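Local coordinates for uncharacterized protein Atu1656 (Agrobacterium tumefaciens, PDB 2OJH) that is of unknown function but, as a putative TolB relative built as a six-bladed beta-propeller, may serve in binding other macromolecules, at residues A[32-37]-A[286-291]; A[42-47]-A[65-70]; A[187-192]-A[207-212]. One frame throughout, in Å; residues are numbered along the deposited sequence. Where two conformers were deposited one is given.

Contact 1: residues A[32-37]-A[286-291]; sequences RKMRVV and FAYVRY
Met-34, present as selenomethionine, lies across the polar ends of Tyr-288 and Arg-290. Its CB is already 4.0 Å from Tyr-288 OH. With chi1 at 60°, CG sits between the backbone N and the carbonyl carbon, and the chain then runs at about a right angle to both partners. The selenium of Met-34 comes 3.9 Å from Tyr-288 OH and 4.1 Å from Arg-290 NH2, approaching the guanidinium obliquely. A bend at chi3 (-62°) turns CE back, so that it too stays close to the hydroxyl, 4.1 Å from Tyr-288 OH. The two backbones are not neighbours: strand 22-28 runs between strands 33-40 and 285-291, antiparallel to each. This is the Velcro closure of a beta-propeller, in which N-terminal strands complete the blade containing the C-terminal one. Long side chains bridge the middle strand here, and a flexible, largely apolar one suits the exposed outer strand, where Met-34 lies over two polar ends. Glu-25 of the middle strand, which Met-34 also touches, takes a salt bridge from Arg-290 NE and holds the Tyr-288 hydroxyl by a weak hydrogen bond. Phe-265 of strand 262-267 meets the Tyr-288 ring.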
loop_
_atom_site.group_PDB
_atom_site.type_symbol
_atom_site.label_atom_id
_atom_site.label_comp_id
_atom_site.label_asym_id
_atom_site.label_seq_id
_atom_site.Cartn_x
_atom_site.Cartn_y
_atom_site.Cartn_z
ATOM N N ARG A 32 -14.263 11.921 -11.698
ATOM C CA ARG A 32 -12.934 12.400 -12.078
ATOM C C ARG A 32 -12.614 13.763 -11.430
ATOM O O ARG A 32 -11.960 14.615 -12.018
ATOM C CB ARG A 32 -12.748 12.387 -13.609
ATOM C CG ARG A 32 -12.893 10.972 -14.249
ATOM C CD ARG A 32 -11.714 10.090 -13.889
ATOM N NE ARG A 32 -11.873 8.676 -14.234
ATOM C CZ ARG A 32 -11.279 8.084 -15.262
ATOM N NH1 ARG A 32 -10.498 8.781 -16.079
ATOM N NH2 ARG A 32 -11.479 6.789 -15.483
ATOM N N LYS A 33 -13.081 13.939 -10.194
ATOM C CA LYS A 33 -12.814 15.136 -9.402
ATOM C C LYS A 33 -11.842 14.798 -8.271
ATOM O O LYS A 33 -11.955 13.726 -7.657
ATOM C CB LYS A 33 -14.089 15.645 -8.717
ATOM C CG LYS A 33 -15.299 15.897 -9.598
ATOM C CD LYS A 33 -15.340 17.287 -10.137
ATOM C CE LYS A 33 -14.926 17.284 -11.597
ATOM N NZ LYS A 33 -15.949 18.062 -12.328
HETATM N N MSE A 34 -10.948 15.741 -7.967
HETATM C CA MSE A 34 -10.047 15.626 -6.812
HETATM C C MSE A 34 -10.398 16.602 -5.693
HETATM O O MSE A 34 -11.090 17.606 -5.916
HETATM C CB MSE A 34 -8.566 15.781 -7.225
HETATM C CG MSE A 34 -8.199 17.118 -7.881
HETATM SE SE MSE A 34 -6.372 17.606 -7.352
HETATM C CE MSE A 34 -6.726 17.741 -5.418
ATOM N N ARG A 35 -9.930 16.310 -4.486
ATOM C CA ARG A 35 -10.061 17.239 -3.367
ATOM C C ARG A 35 -8.805 17.186 -2.492
ATOM O O ARG A 35 -8.172 16.136 -2.401
ATOM C CB ARG A 35 -11.330 16.942 -2.553
ATOM C CG ARG A 35 -11.127 16.408 -1.132
ATOM C CD ARG A 35 -12.410 16.566 -0.333
ATOM N NE ARG A 35 -12.197 16.711 1.107
ATOM C CZ ARG A 35 -12.551 15.809 2.020
ATOM N NH1 ARG A 35 -12.321 16.044 3.314
ATOM N NH2 ARG A 35 -13.127 14.672 1.648
ATOM N N VAL A 36 -8.480 18.308 -1.849
ATOM C CA VAL A 36 -7.351 18.394 -0.924
ATOM C C VAL A 36 -7.911 18.241 0.496
ATOM O O VAL A 36 -8.744 19.048 0.948
ATOM C CB VAL A 36 -6.635 19.743 -1.074
ATOM C CG1 VAL A 36 -5.529 19.904 -0.026
ATOM C CG2 VAL A 36 -6.096 19.918 -2.502
ATOM N N VAL A 37 -7.472 17.195 1.187
ATOM C CA VAL A 37 -7.860 16.968 2.571
ATOM C C VAL A 37 -7.018 17.808 3.522
ATOM O O VAL A 37 -7.546 18.411 4.450
ATOM C CB VAL A 37 -7.700 15.483 2.942
ATOM C CG1 VAL A 37 -8.177 15.242 4.371
ATOM C CG2 VAL A 37 -8.517 14.649 1.995
ATOM N N PHE A 286 -9.993 7.090 -4.262
ATOM C CA PHE A 286 -8.810 6.660 -3.512
ATOM C C PHE A 286 -8.047 7.857 -2.926
ATOM O O PHE A 286 -8.101 8.973 -3.483
ATOM C CB PHE A 286 -7.921 5.771 -4.402
ATOM C CG PHE A 286 -7.380 6.476 -5.604
ATOM C CD1 PHE A 286 -6.243 7.249 -5.478
ATOM C CD2 PHE A 286 -7.988 6.340 -6.863
ATOM C CE1 PHE A 286 -5.715 7.925 -6.552
ATOM C CE2 PHE A 286 -7.463 7.010 -7.977
ATOM C CZ PHE A 286 -6.332 7.798 -7.831
ATOM N N ALA A 287 -7.335 7.626 -1.809
ATOM C CA ALA A 287 -6.480 8.623 -1.185
ATOM C C ALA A 287 -5.033 8.450 -1.684
ATOM O O ALA A 287 -4.620 7.338 -2.035
ATOM C CB ALA A 287 -6.550 8.497 0.380
ATOM N N TYR A 288 -4.299 9.561 -1.744
ATOM C CA TYR A 288 -2.905 9.587 -2.209
ATOM C C TYR A 288 -2.213 10.856 -1.675
ATOM O O TYR A 288 -2.886 11.780 -1.184
ATOM C CB TYR A 288 -2.837 9.500 -3.749
ATOM C CG TYR A 288 -3.420 10.713 -4.437
ATOM C CD1 TYR A 288 -4.805 10.847 -4.607
ATOM C CD2 TYR A 288 -2.583 11.750 -4.899
ATOM C CE1 TYR A 288 -5.349 11.997 -5.209
ATOM C CE2 TYR A 288 -3.114 12.892 -5.494
ATOM C CZ TYR A 288 -4.494 12.992 -5.662
ATOM O OH TYR A 288 -5.023 14.112 -6.218
ATOM N N VAL A 289 -0.880 10.904 -1.738
ATOM C CA VAL A 289 -0.143 12.102 -1.339
ATOM C C VAL A 289 0.606 12.626 -2.534
ATOM O O VAL A 289 1.339 11.884 -3.169
ATOM C CB VAL A 289 0.869 11.860 -0.189
ATOM C CG1 VAL A 289 1.383 13.207 0.401
ATOM C CG2 VAL A 289 0.232 10.997 0.934
ATOM N N ARG A 290 0.406 13.909 -2.815
ATOM C CA ARG A 290 1.156 14.639 -3.817
ATOM C C ARG A 290 2.216 15.408 -3.019
ATOM O O ARG A 290 1.943 15.897 -1.922
ATOM C CB ARG A 290 0.191 15.599 -4.553
ATOM C CG ARG A 290 0.816 16.646 -5.477
ATOM C CD ARG A 290 -0.249 17.707 -5.913
ATOM N NE ARG A 290 -1.428 17.039 -6.456
ATOM C CZ ARG A 290 -1.564 16.670 -7.724
ATOM N NH1 ARG A 290 -0.606 16.937 -8.613
ATOM N NH2 ARG A 290 -2.671 16.044 -8.117
ATOM N N TYR A 291 3.418 15.516 -3.568
ATOM C CA TYR A 291 4.477 16.227 -2.872
ATOM C C TYR A 291 4.867 17.484 -3.612
ATOM O O TYR A 291 4.481 17.681 -4.760
ATOM C CB TYR A 291 5.693 15.318 -2.630
ATOM C CG TYR A 291 5.346 14.149 -1.758
ATOM C CD1 TYR A 291 5.300 14.294 -0.372
ATOM C CD2 TYR A 291 4.997 12.927 -2.319
ATOM C CE1 TYR A 291 4.944 13.238 0.445
ATOM C CE2 TYR A 291 4.632 11.847 -1.517
ATOM C CZ TYR A 291 4.617 12.021 -0.139
ATOM O OH TYR A 291 4.268 10.998 0.678
#

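Contact 2: residues A[42-47]-A[65-70]; sequences ELFEAP and YRLSLA
Phe-44 and Tyr-65 bring their rings together across a propeller blade, a four-stranded antiparallel sheet in which strand 55-60 separates strand 45-49 from strand 63-68. Because a whole strand intervenes, no backbone bond joins the two segments, and large side chains must span the gap; an aromatic ring on each side does so. The tight part is the ring pair. Phe-44 CE2 lies 3.8 Å from Tyr-65 CD1, and CZ of Phe-44 stands over one face of the tyrosine ring, offset toward its rim, 4.1 Å above the plane. The planes are inclined at 49° with centroids 5.3 Å apart, so the rings meet obliquely. Both side chains have CG anti to the carbonyl carbon, though Phe-44, with chi1 at -91°, is swung well off the usual staggered value. Leu-58 of the intervening strand, Pro-75 from the loop before strand 76-77, and Ile-24 of the neighbouring blade also pack on Phe-44, which is buried and whose purely apolar ring brings no polar group that would need a partner there. Tyr-65 is partly exposed; a tyrosine suits that border, since it adds a hydroxyl to an otherwise greasy ring. Beyond Leu-67 the segment leaves the contact altogether, and its last residue, Ala-70, is exposed. The looser side of the contact belongs to Leu-67, a buried branched side chain that meets the phenylalanine ring obliquely and less closely, its CD1 standing 4.4 Å from Phe-44 CE2.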
loop_
_atom_site.group_PDB
_atom_site.type_symbol
_atom_site.label_atom_id
_atom_site.label_comp_id
_atom_site.label_asym_id
_atom_site.label_seq_id
_atom_site.Cartn_x
_atom_site.Cartn_y
_atom_site.Cartn_z
ATOM N N GLU A 42 5.281 19.049 6.780
ATOM C CA GLU A 42 5.835 17.763 7.184
ATOM C C GLU A 42 5.752 16.748 6.044
ATOM O O GLU A 42 5.097 16.997 5.022
ATOM C CB GLU A 42 5.105 17.235 8.424
ATOM C CG GLU A 42 5.028 18.249 9.574
ATOM C CD GLU A 42 6.376 18.536 10.218
ATOM O OE1 GLU A 42 7.268 17.662 10.187
ATOM O OE2 GLU A 42 6.546 19.644 10.768
ATOM N N LEU A 43 6.424 15.613 6.221
ATOM C CA LEU A 43 6.385 14.531 5.240
ATOM C C LEU A 43 5.410 13.460 5.727
ATOM O O LEU A 43 5.682 12.759 6.716
ATOM C CB LEU A 43 7.796 13.952 5.054
ATOM C CG LEU A 43 8.047 13.045 3.852
ATOM C CD1 LEU A 43 7.993 13.854 2.572
ATOM C CD2 LEU A 43 9.417 12.408 4.013
ATOM N N PHE A 44 4.253 13.379 5.071
ATOM C CA PHE A 44 3.226 12.413 5.433
ATOM C C PHE A 44 3.099 11.471 4.262
ATOM O O PHE A 44 3.259 11.895 3.107
ATOM C CB PHE A 44 1.886 13.096 5.707
ATOM C CG PHE A 44 1.694 13.472 7.133
ATOM C CD1 PHE A 44 2.469 14.476 7.716
ATOM C CD2 PHE A 44 0.771 12.785 7.914
ATOM C CE1 PHE A 44 2.301 14.827 9.048
ATOM C CE2 PHE A 44 0.603 13.127 9.261
ATOM C CZ PHE A 44 1.371 14.140 9.821
ATOM N N GLU A 45 2.814 10.199 4.551
ATOM C CA GLU A 45 2.939 9.156 3.532
ATOM C C GLU A 45 1.834 8.126 3.538
ATOM O O GLU A 45 1.282 7.812 4.583
ATOM C CB GLU A 45 4.309 8.447 3.691
ATOM C CG GLU A 45 5.488 9.437 3.529
ATOM C CD GLU A 45 6.843 8.793 3.515
ATOM O OE1 GLU A 45 7.243 8.301 2.438
ATOM O OE2 GLU A 45 7.543 8.833 4.564
ATOM N N ALA A 46 1.532 7.588 2.356
ATOM C CA ALA A 46 0.876 6.253 2.266
ATOM C C ALA A 46 -0.470 6.083 2.988
ATOM O O ALA A 46 -0.615 5.288 3.950
ATOM C CB ALA A 46 1.891 5.129 2.678
ATOM N N PRO A 47 -1.489 6.830 2.527
ATOM C CA PRO A 47 -2.782 6.768 3.221
ATOM C C PRO A 47 -3.535 5.431 3.010
ATOM O O PRO A 47 -3.562 4.896 1.884
ATOM C CB PRO A 47 -3.558 7.939 2.589
ATOM C CG PRO A 47 -2.982 8.069 1.203
ATOM C CD PRO A 47 -1.507 7.757 1.377
ATOM N N TYR A 65 -0.828 8.257 12.131
ATOM C CA TYR A 65 -1.823 9.295 12.412
ATOM C C TYR A 65 -3.169 9.055 11.725
ATOM O O TYR A 65 -3.215 8.652 10.557
ATOM C CB TYR A 65 -1.302 10.661 11.946
ATOM C CG TYR A 65 -0.053 11.129 12.633
ATOM C CD1 TYR A 65 1.200 10.737 12.181
ATOM C CD2 TYR A 65 -0.121 11.998 13.716
ATOM C CE1 TYR A 65 2.372 11.174 12.823
ATOM C CE2 TYR A 65 1.043 12.456 14.347
ATOM C CZ TYR A 65 2.280 12.027 13.892
ATOM O OH TYR A 65 3.439 12.456 14.501
ATOM N N ARG A 66 -4.259 9.354 12.434
ATOM C CA ARG A 66 -5.589 9.398 11.814
ATOM C C ARG A 66 -5.938 10.844 11.409
ATOM O O ARG A 66 -5.754 11.776 12.198
ATOM C CB ARG A 66 -6.666 8.869 12.774
ATOM C CG ARG A 66 -6.476 7.429 13.225
ATOM C CD ARG A 66 -7.590 6.985 14.169
ATOM N NE ARG A 66 -7.105 5.939 15.080
ATOM C CZ ARG A 66 -6.584 6.166 16.297
ATOM N NH1 ARG A 66 -6.176 5.146 17.058
ATOM N NH2 ARG A 66 -6.452 7.411 16.760
ATOM N N LEU A 67 -6.429 11.019 10.181
ATOM C CA LEU A 67 -6.924 12.317 9.709
ATOM C C LEU A 67 -8.395 12.176 9.337
ATOM O O LEU A 67 -8.719 11.474 8.365
ATOM C CB LEU A 67 -6.143 12.783 8.491
ATOM C CG LEU A 67 -4.719 13.317 8.666
ATOM C CD1 LEU A 67 -3.697 12.250 9.129
ATOM C CD2 LEU A 67 -4.306 13.869 7.316
ATOM N N SER A 68 -9.268 12.806 10.123
ATOM C CA SER A 68 -10.709 12.727 9.897
ATOM C C SER A 68 -11.128 13.416 8.605
ATOM O O SER A 68 -10.662 14.504 8.298
ATOM C CB SER A 68 -11.473 13.332 11.068
ATOM O OG SER A 68 -12.857 13.146 10.874
ATOM N N LEU A 69 -12.017 12.767 7.869
ATOM C CA LEU A 69 -12.522 13.296 6.593
ATOM C C LEU A 69 -13.709 14.259 6.742
ATOM O O LEU A 69 -14.080 14.935 5.787
ATOM C CB LEU A 69 -12.850 12.158 5.629
ATOM C CG LEU A 69 -11.585 11.466 5.092
ATOM C CD1 LEU A 69 -11.957 10.239 4.337
ATOM C CD2 LEU A 69 -10.756 12.406 4.205
ATOM N N ALA A 70 -14.284 14.320 7.937
ATOM C CA ALA A 70 -15.277 15.352 8.281
ATOM C C ALA A 70 -14.788 16.064 9.529
ATOM O O ALA A 70 -14.162 15.455 10.401
ATOM C CB ALA A 70 -16.623 14.736 8.532
#

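Contact 3: residues A[187-192]-A[207-212]; sequences IYFNSS and SSVERI
Tyr-188 OH is gripped by two groups beyond the segments, the carbonyl oxygen of Met-256 and NH2 of Arg-201, which fix the far end of a ring that also meets Ile-212. Here Tyr-188 CE2 lies 4.1 Å from Ile-212 CG1, reached obliquely as the two side chains cross at about a right angle. Tyrosine fits because its ring packs against the apolar isoleucine while the buried hydroxyl finds its own polar partners. Arg-201 also forms a salt bridge with Glu-210, so one guanidinium links both segments. Phe-189, which follows Tyr-188, turns to the other face of the sheet, as alternate residues of a strand do. Its CG sits between backbone N and carbonyl carbon (chi1 68°), and the ring presents its edge, close to the ring plane, to Val-209: Phe-189 CZ to Val-209 CG2 is 3.9 Å, a distance that holds for one of the valine's two conformers. Wholly apolar phenylalanine suits its buried place, and compact, branched Val-209 borders its edge on the exposed side. Strand 198-203 is thus straddled on its two faces by side chains of strand 186-191 and of strand 209-211 with the residue after it, the second and outermost fourth strands of an antiparallel four-stranded beta-propeller blade.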
loop_
_atom_site.group_PDB
_atom_site.type_symbol
_atom_site.label_atom_id
_atom_site.label_comp_id
_atom_site.label_asym_id
_atom_site.label_seq_id
_atom_site.Cartn_x
_atom_site.Cartn_y
_atom_site.Cartn_z
ATOM N N ILE A 187 -3.882 -12.062 -5.717
ATOM C CA ILE A 187 -3.064 -11.024 -5.095
ATOM C C ILE A 187 -2.316 -10.352 -6.261
ATOM O O ILE A 187 -1.640 -11.041 -7.008
ATOM C CB ILE A 187 -2.074 -11.627 -4.079
ATOM C CG1 ILE A 187 -2.826 -12.088 -2.800
ATOM C CG2 ILE A 187 -0.953 -10.614 -3.732
ATOM C CD1 ILE A 187 -2.068 -13.129 -2.002
ATOM N N TYR A 188 -2.470 -9.035 -6.418
ATOM C CA TYR A 188 -1.751 -8.269 -7.447
ATOM C C TYR A 188 -0.474 -7.752 -6.790
ATOM O O TYR A 188 -0.450 -7.437 -5.571
ATOM C CB TYR A 188 -2.593 -7.075 -7.941
ATOM C CG TYR A 188 -3.740 -7.447 -8.875
ATOM C CD1 TYR A 188 -4.842 -8.195 -8.432
ATOM C CD2 TYR A 188 -3.708 -7.068 -10.228
ATOM C CE1 TYR A 188 -5.885 -8.555 -9.338
ATOM C CE2 TYR A 188 -4.735 -7.404 -11.105
ATOM C CZ TYR A 188 -5.811 -8.140 -10.658
ATOM O OH TYR A 188 -6.794 -8.455 -11.549
ATOM N N PHE A 189 0.597 -7.698 -7.579
ATOM C CA PHE A 189 1.913 -7.310 -7.070
ATOM C C PHE A 189 2.753 -6.844 -8.261
ATOM O O PHE A 189 2.259 -6.855 -9.407
ATOM C CB PHE A 189 2.562 -8.489 -6.301
ATOM C CG PHE A 189 2.941 -9.668 -7.182
ATOM C CD1 PHE A 189 1.989 -10.633 -7.556
ATOM C CD2 PHE A 189 4.248 -9.806 -7.637
ATOM C CE1 PHE A 189 2.333 -11.693 -8.379
ATOM C CE2 PHE A 189 4.613 -10.889 -8.471
ATOM C CZ PHE A 189 3.641 -11.830 -8.847
ATOM N N ASN A 190 3.975 -6.373 -8.014
ATOM C CA ASN A 190 4.871 -6.090 -9.159
ATOM C C ASN A 190 6.122 -6.957 -9.162
ATOM O O ASN A 190 6.572 -7.426 -8.120
ATOM C CB ASN A 190 5.205 -4.581 -9.319
ATOM C CG ASN A 190 5.949 -3.977 -8.123
ATOM O OD1 ASN A 190 5.964 -4.504 -7.006
ATOM N ND2 ASN A 190 6.517 -2.821 -8.352
ATOM N N SER A 191 6.690 -7.191 -10.343
ATOM C CA SER A 191 7.825 -8.058 -10.406
ATOM C C SER A 191 8.783 -7.504 -11.446
ATOM O O SER A 191 8.341 -6.950 -12.475
ATOM C CB SER A 191 7.360 -9.470 -10.795
ATOM O OG SER A 191 8.445 -10.375 -10.867
ATOM N N SER A 192 10.081 -7.647 -11.184
ATOM C CA SER A 192 11.100 -7.179 -12.126
ATOM C C SER A 192 11.519 -8.269 -13.092
ATOM O O SER A 192 12.459 -8.066 -13.878
ATOM C CB SER A 192 12.359 -6.737 -11.370
ATOM O OG SER A 192 12.922 -7.843 -10.650
ATOM N N SER A 207 -0.979 -21.042 -7.201
ATOM C CA SER A 207 -0.902 -22.137 -8.179
ATOM C C SER A 207 -0.730 -21.660 -9.615
ATOM O O SER A 207 -0.286 -22.419 -10.500
ATOM C CB SER A 207 -2.136 -23.035 -8.073
ATOM O OG SER A 207 -3.307 -22.305 -8.395
ATOM N N SER A 208 -1.119 -20.413 -9.844
ATOM C CA SER A 208 -0.862 -19.769 -11.110
ATOM C C SER A 208 -0.537 -18.304 -10.872
ATOM O O SER A 208 -0.885 -17.721 -9.837
ATOM C CB SER A 208 -2.015 -19.940 -12.104
ATOM O OG SER A 208 -3.029 -18.973 -11.921
ATOM N N VAL A 209 0.173 -17.741 -11.848
ATOM C CA VAL A 209 0.645 -16.357 -11.845
ATOM C C VAL A 209 0.568 -15.873 -13.299
ATOM O O VAL A 209 0.701 -16.673 -14.227
ATOM C CB VAL A 209 2.104 -16.258 -11.285
ATOM C CG1 VAL A 209 3.109 -17.012 -12.180
ATOM C CG2 VAL A 209 2.543 -14.802 -11.069
ATOM N N GLU A 210 0.343 -14.579 -13.499
ATOM C CA GLU A 210 0.218 -14.013 -14.861
ATOM C C GLU A 210 0.504 -12.513 -14.930
ATOM O O GLU A 210 0.329 -11.794 -13.950
ATOM C CB GLU A 210 -1.146 -14.337 -15.476
ATOM C CG GLU A 210 -2.298 -13.888 -14.634
ATOM C CD GLU A 210 -3.645 -14.421 -15.129
ATOM O OE1 GLU A 210 -3.752 -15.608 -15.517
ATOM O OE2 GLU A 210 -4.607 -13.648 -15.123
ATOM N N ARG A 211 0.956 -12.059 -16.096
ATOM C CA ARG A 211 1.381 -10.684 -16.267
ATOM C C ARG A 211 0.161 -9.811 -16.532
ATOM O O ARG A 211 -0.708 -10.179 -17.336
ATOM C CB ARG A 211 2.372 -10.573 -17.426
ATOM C CG ARG A 211 3.107 -9.261 -17.495
ATOM C CD ARG A 211 4.069 -9.278 -18.640
ATOM N NE ARG A 211 4.756 -8.004 -18.819
ATOM C CZ ARG A 211 5.729 -7.803 -19.704
ATOM N NH1 ARG A 211 6.162 -8.802 -20.479
ATOM N NH2 ARG A 211 6.286 -6.601 -19.811
ATOM N N ILE A 212 0.120 -8.647 -15.885
ATOM C CA ILE A 212 -0.996 -7.713 -16.043
ATOM C C ILE A 212 -0.656 -6.414 -16.760
ATOM O O ILE A 212 -1.488 -5.920 -17.527
ATOM C CB ILE A 212 -1.658 -7.395 -14.693
ATOM C CG1 ILE A 212 -2.216 -8.687 -14.070
ATOM C CG2 ILE A 212 -2.689 -6.260 -14.855
ATOM C CD1 ILE A 212 -3.400 -9.324 -14.784
#

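From the N terminus, the chain forms strands 22-28 and 33-40. Strand 22-28 later pairs with strand 285-291, near the C terminus, closing the propeller ring, and contact 1 joins the two outer strands of that sheet by side chains. The long loop so closed encloses the other two contacts. Contact 2 follows at once, closing a short loop within one blade; contact 3 does the same for a later blade, in series with it and on the opposite side of the chain's centre. Contacts 1 and 2 touch where adjoining blades meet: Tyr-291 OH lies 2.8 Å from Phe-44 O, probably a hydrogen bond. Contact 3 stands apart, its nearest atoms about 14 Å from those of either.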